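Local coordinates for protein ComZ (Thermus thermophilus, PDB 6QVI) that probably acts as a pilus-tip-associated DNA receptor in natural competence, joining a pseudopilin-like domain to a beta-solenoid domain, at residues A[91-99]-A[109-117]. Sequence-based numbering, arbitrary orientation.
Sequences VGRYTATLY and TLVSEGTSG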
ATOM      1  N   VAL A  91      43.465  16.020  10.310  1.00 99.25           N
ATOM      2  CA  VAL A  91      43.328  16.845  11.455  1.00 95.48           C
ATOM      3  C   VAL A  91      42.942  15.980  12.619  1.00101.81           C
ATOM      4  O   VAL A  91      43.172  16.350  13.742  1.00110.35           O
ATOM      5  CB  VAL A  91      42.252  17.859  11.254  1.00 90.09           C
ATOM      6  CG1 VAL A  91      41.829  18.394  12.595  1.00 91.32           C
ATOM      7  CG2 VAL A  91      42.776  18.961  10.384  1.00 88.23           C
ATOM      8  N   GLY A  92      42.354  14.822  12.366  1.00100.63           N
ATOM      9  CA  GLY A  92      41.977  13.941  13.442  1.00 88.70           C
ATOM     10  C   GLY A  92      41.256  12.723  12.956  1.00 77.89           C
ATOM     11  O   GLY A  92      40.999  12.594  11.799  1.00 77.57           O
ATOM     12  N   ARG A  93      40.967  11.815  13.852  1.00 66.11           N
ATOM     13  CA  ARG A  93      40.235  10.639  13.503  1.00 77.22           C
ATOM     14  C   ARG A  93      38.974  10.585  14.328  1.00 71.20           C
ATOM     15  O   ARG A  93      38.852  11.265  15.311  1.00 80.64           O
ATOM     16  CB  ARG A  93      41.050   9.389  13.789  1.00 95.08           C
ATOM     17  CG  ARG A  93      42.552   9.549  13.706  1.00113.93           C
ATOM     18  CD  ARG A  93      43.136   8.935  12.441  1.00133.34           C
ATOM     19  NE  ARG A  93      43.329   7.483  12.519  1.00140.56           N
ATOM     20  CZ  ARG A  93      43.763   6.730  11.508  1.00142.02           C
ATOM     21  NH1 ARG A  93      44.050   7.292  10.343  1.00142.04           N
ATOM     22  NH2 ARG A  93      43.899   5.419  11.654  1.00140.27           N
ATOM     23  N   TYR A  94      38.016   9.783  13.917  1.00 63.81           N
ATOM     24  CA  TYR A  94      36.813   9.644  14.695  1.00 62.71           C
ATOM     25  C   TYR A  94      36.202   8.331  14.487  1.00 59.88           C
ATOM     26  O   TYR A  94      36.480   7.669  13.545  1.00 51.84           O
ATOM     27  CB  TYR A  94      35.802  10.733  14.435  1.00 48.28           C
ATOM     28  CG  TYR A  94      35.222  10.729  13.086  1.00 52.78           C
ATOM     29  CD1 TYR A  94      34.415   9.722  12.665  1.00 61.52           C
ATOM     30  CD2 TYR A  94      35.465  11.749  12.236  1.00 57.00           C
ATOM     31  CE1 TYR A  94      33.869   9.736  11.419  1.00 53.76           C
ATOM     32  CE2 TYR A  94      34.933  11.762  10.993  1.00 68.36           C
ATOM     33  CZ  TYR A  94      34.136  10.750  10.602  1.00 60.53           C
ATOM     34  OH  TYR A  94      33.629  10.792   9.361  1.00 65.86           O
ATOM     35  N   THR A  95      35.381   7.936  15.416  1.00 47.24           N
ATOM     36  CA  THR A  95      34.733   6.686  15.277  1.00 59.61           C
ATOM     37  C   THR A  95      33.259   6.771  15.507  1.00 57.75           C
ATOM     38  O   THR A  95      32.849   7.053  16.589  1.00 53.39           O
ATOM     39  CB  THR A  95      35.321   5.660  16.181  1.00 63.37           C
ATOM     40  OG1 THR A  95      36.561   5.262  15.631  1.00 63.04           O
ATOM     41  CG2 THR A  95      34.435   4.499  16.219  1.00 76.42           C
ATOM     42  N   ALA A  96      32.458   6.474  14.496  1.00 68.04           N
ATOM     43  CA  ALA A  96      31.015   6.634  14.634  1.00 61.01           C
ATOM     44  C   ALA A  96      30.408   5.261  14.837  1.00 53.37           C
ATOM     45  O   ALA A  96      30.678   4.337  14.055  1.00 62.43           O
ATOM     46  CB  ALA A  96      30.400   7.322  13.417  1.00 60.46           C
ATOM     47  N   THR A  97      29.596   5.135  15.880  1.00 43.17           N
ATOM     48  CA  THR A  97      28.915   3.899  16.227  1.00 49.80           C
ATOM     49  C   THR A  97      27.444   4.207  16.399  1.00 55.93           C
ATOM     50  O   THR A  97      27.083   5.252  16.951  1.00 57.46           O
ATOM     51  CB  THR A  97      29.442   3.273  17.529  1.00 57.82           C
ATOM     52  OG1 THR A  97      30.859   3.096  17.446  1.00 76.54           O
ATOM     53  CG2 THR A  97      28.821   1.928  17.738  1.00 58.69           C
ATOM     54  N   LEU A  98      26.603   3.294  15.907  1.00 57.18           N
ATOM     55  CA  LEU A  98      25.154   3.422  15.967  1.00 54.45           C
ATOM     56  C   LEU A  98      24.621   2.365  16.916  1.00 50.00           C
ATOM     57  O   LEU A  98      24.934   1.182  16.756  1.00 55.31           O
ATOM     58  CB  LEU A  98      24.526   3.249  14.581  1.00 55.37           C
ATOM     59  CG  LEU A  98      22.991   3.261  14.641  1.00 51.46           C
ATOM     60  CD1 LEU A  98      22.537   4.581  15.213  1.00 47.71           C
ATOM     61  CD2 LEU A  98      22.348   2.994  13.281  1.00 49.53           C
ATOM     62  N   TYR A  99      23.867   2.799  17.920  1.00 47.73           N
ATOM     63  CA  TYR A  99      23.306   1.909  18.932  1.00 51.68           C
ATOM     64  C   TYR A  99      21.784   1.964  18.922  1.00 55.76           C
ATOM     65  O   TYR A  99      21.195   3.054  18.899  1.00 50.94           O
ATOM     66  CB  TYR A  99      23.807   2.305  20.325  1.00 45.04           C
ATOM     67  CG  TYR A  99      25.297   2.375  20.445  1.00 68.13           C
ATOM     68  CD1 TYR A  99      25.980   3.545  20.134  1.00 66.67           C
ATOM     69  CD2 TYR A  99      26.022   1.289  20.902  1.00 76.03           C
ATOM     70  CE1 TYR A  99      27.347   3.626  20.261  1.00 63.92           C
ATOM     71  CE2 TYR A  99      27.382   1.358  21.045  1.00 73.31           C
ATOM     72  CZ  TYR A  99      28.055   2.525  20.730  1.00 67.75           C
ATOM     73  OH  TYR A  99      29.449   2.544  20.855  1.00 62.61           O
ATOM     74  N   THR A 109      20.693   5.803  19.110  1.00 48.69           N
ATOM     75  CA  THR A 109      21.753   6.709  19.578  1.00 45.56           C
ATOM     76  C   THR A 109      22.916   6.631  18.603  1.00 45.81           C
ATOM     77  O   THR A 109      23.447   5.542  18.336  1.00 50.19           O
ATOM     78  CB  THR A 109      22.215   6.374  21.017  1.00 49.69           C
ATOM     79  OG1 THR A 109      21.098   6.460  21.948  1.00 48.07           O
ATOM     80  CG2 THR A 109      23.378   7.310  21.499  1.00 47.67           C
ATOM     81  N   LEU A 110      23.277   7.782  18.042  1.00 40.41           N
ATOM     82  CA  LEU A 110      24.455   7.921  17.181  1.00 53.77           C
ATOM     83  C   LEU A 110      25.603   8.519  18.011  1.00 54.94           C
ATOM     84  O   LEU A 110      25.418   9.551  18.666  1.00 57.05           O
ATOM     85  CB  LEU A 110      24.143   8.819  15.990  1.00 38.06           C
ATOM     86  CG  LEU A 110      25.187   8.955  14.891  1.00 50.70           C
ATOM     87  CD1 LEU A 110      25.777   7.619  14.345  1.00 50.43           C
ATOM     88  CD2 LEU A 110      24.687   9.864  13.796  1.00 51.45           C
ATOM     89  N   VAL A 111      26.753   7.840  18.047  1.00 54.13           N
ATOM     90  CA  VAL A 111      27.896   8.271  18.865  1.00 55.86           C
ATOM     91  C   VAL A 111      29.145   8.383  17.998  1.00 51.97           C
ATOM     92  O   VAL A 111      29.513   7.428  17.299  1.00 51.26           O
ATOM     93  CB  VAL A 111      28.147   7.311  20.049  1.00 52.51           C
ATOM     94  CG1 VAL A 111      29.531   7.448  20.579  1.00 55.75           C
ATOM     95  CG2 VAL A 111      27.222   7.600  21.159  1.00 56.36           C
ATOM     96  N   SER A 112      29.809   9.510  18.098  1.00 48.53           N
ATOM     97  CA  SER A 112      31.018   9.760  17.376  1.00 60.30           C
ATOM     98  C   SER A 112      32.131  10.192  18.309  1.00 61.06           C
ATOM     99  O   SER A 112      32.130  11.285  18.766  1.00 55.94           O
ATOM    100  CB  SER A 112      30.732  10.838  16.355  1.00 67.71           C
ATOM    101  OG  SER A 112      31.781  11.746  16.215  1.00 73.45           O
ATOM    102  N   GLU A 113      33.080   9.314  18.581  1.00 67.46           N
ATOM    103  CA  GLU A 113      34.225   9.606  19.423  1.00 58.34           C
ATOM    104  C   GLU A 113      35.304  10.207  18.578  1.00 57.00           C
ATOM    105  O   GLU A 113      35.803   9.558  17.737  1.00 52.39           O
ATOM    106  CB  GLU A 113      34.792   8.320  19.975  1.00 66.20           C
ATOM    107  CG  GLU A 113      33.951   7.641  21.027  1.00 85.24           C
ATOM    108  CD  GLU A 113      34.473   6.275  21.417  1.00103.06           C
ATOM    109  OE1 GLU A 113      33.684   5.322  21.502  1.00106.55           O
ATOM    110  OE2 GLU A 113      35.679   6.143  21.649  1.00112.06           O
ATOM    111  N   GLY A 114      35.699  11.436  18.818  1.00 56.83           N
ATOM    112  CA  GLY A 114      36.735  12.045  18.012  1.00 65.71           C
ATOM    113  C   GLY A 114      38.030  12.341  18.730  1.00 62.72           C
ATOM    114  O   GLY A 114      38.057  12.454  19.920  1.00 52.47           O
ATOM    115  N   THR A 115      39.127  12.395  17.995  1.00 67.12           N
ATOM    116  CA  THR A 115      40.417  12.698  18.582  1.00 67.74           C
ATOM    117  C   THR A 115      41.162  13.609  17.690  1.00 63.63           C
ATOM    118  O   THR A 115      41.085  13.464  16.521  1.00 58.09           O
ATOM    119  CB  THR A 115      41.336  11.502  18.737  1.00 66.73           C
ATOM    120  OG1 THR A 115      41.707  11.050  17.453  1.00 71.89           O
ATOM    121  CG2 THR A 115      40.699  10.387  19.468  1.00 70.84           C
ATOM    122  N   SER A 116      41.928  14.517  18.251  1.00 77.81           N
ATOM    123  CA  SER A 116      42.697  15.432  17.442  1.00 82.26           C
ATOM    124  C   SER A 116      43.856  16.004  18.208  1.00 87.41           C
ATOM    125  O   SER A 116      43.660  16.883  19.014  1.00 87.96           O
ATOM    126  CB  SER A 116      41.822  16.563  16.944  1.00 81.03           C
ATOM    127  OG  SER A 116      42.568  17.727  16.701  1.00 82.10           O
ATOM    128  N   GLY A 117      45.069  15.540  17.935  1.00 90.88           N
ATOM    129  CA  GLY A 117      46.212  16.079  18.629  1.00 88.89           C
ATOM    130  C   GLY A 117      46.168  15.842  20.118  1.00 88.07           C
ATOM    131  O   GLY A 117      46.169  16.798  20.899  1.00 88.07           O
TER
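Tyr-99 and Val-111 meet across a beta hairpin of the pseudopilin-like domain, where strand 90-100 turns back as strand 107-115 in an antiparallel sheet laid against helix 12-40. The tyrosine ring presents an edge: CE1 sits 3.8 Å from Val-111 CB, with CD1 of the same edge beside Thr-109 O. With CG anti to the carbonyl carbon (chi1 -54°), the ring lies back along its own strand toward Thr-97 and turns that CD1-CE1 edge to the second strand. Backbone hydrogen bonds run in pairs from Arg-93 and Thr-115 to Tyr-99 and Thr-109. Both bonds of the Tyr-99 and Thr-109 pair are nearly straight, at 172° and 174°, whereas the one from Arg-93 N to Thr-115 O is more bent.

The two faces of the hairpin differ too. Tyr-94, Ala-96, Leu-98, Leu-110 and Ser-112 lie on the buried side; Tyr-94, Ala-96 and Leu-110 touch Lys-27, Tyr-28 and Leu-25 of the helix, while Ser-112 OG hydrogen-bonds to Ala-21 O. Tyr-94 CB lies beside Gly-114 CA, 3.9 Å away, in a non-hydrogen-bonded pair, its ring carried off toward the helix. Leu-98 instead swings CD1 back onto the partner strand, 3.4 Å from Thr-109 O.

The other face, which carries Tyr-99 and Val-111, is more open elsewhere: Thr-95 and Glu-113 are partly exposed, and the glutamate makes weak, long ion pairs to Lys-120 and Arg-122 on strand 120-130. Arg-93 lies alongside Thr-115, but its chain bends away and ends poorly ordered. Past the last bridge, where the second strand has given way to loop, a side chain takes over from the backbone: Ser-116 OG donates a weak hydrogen bond to Val-91 O at 3.3 Å.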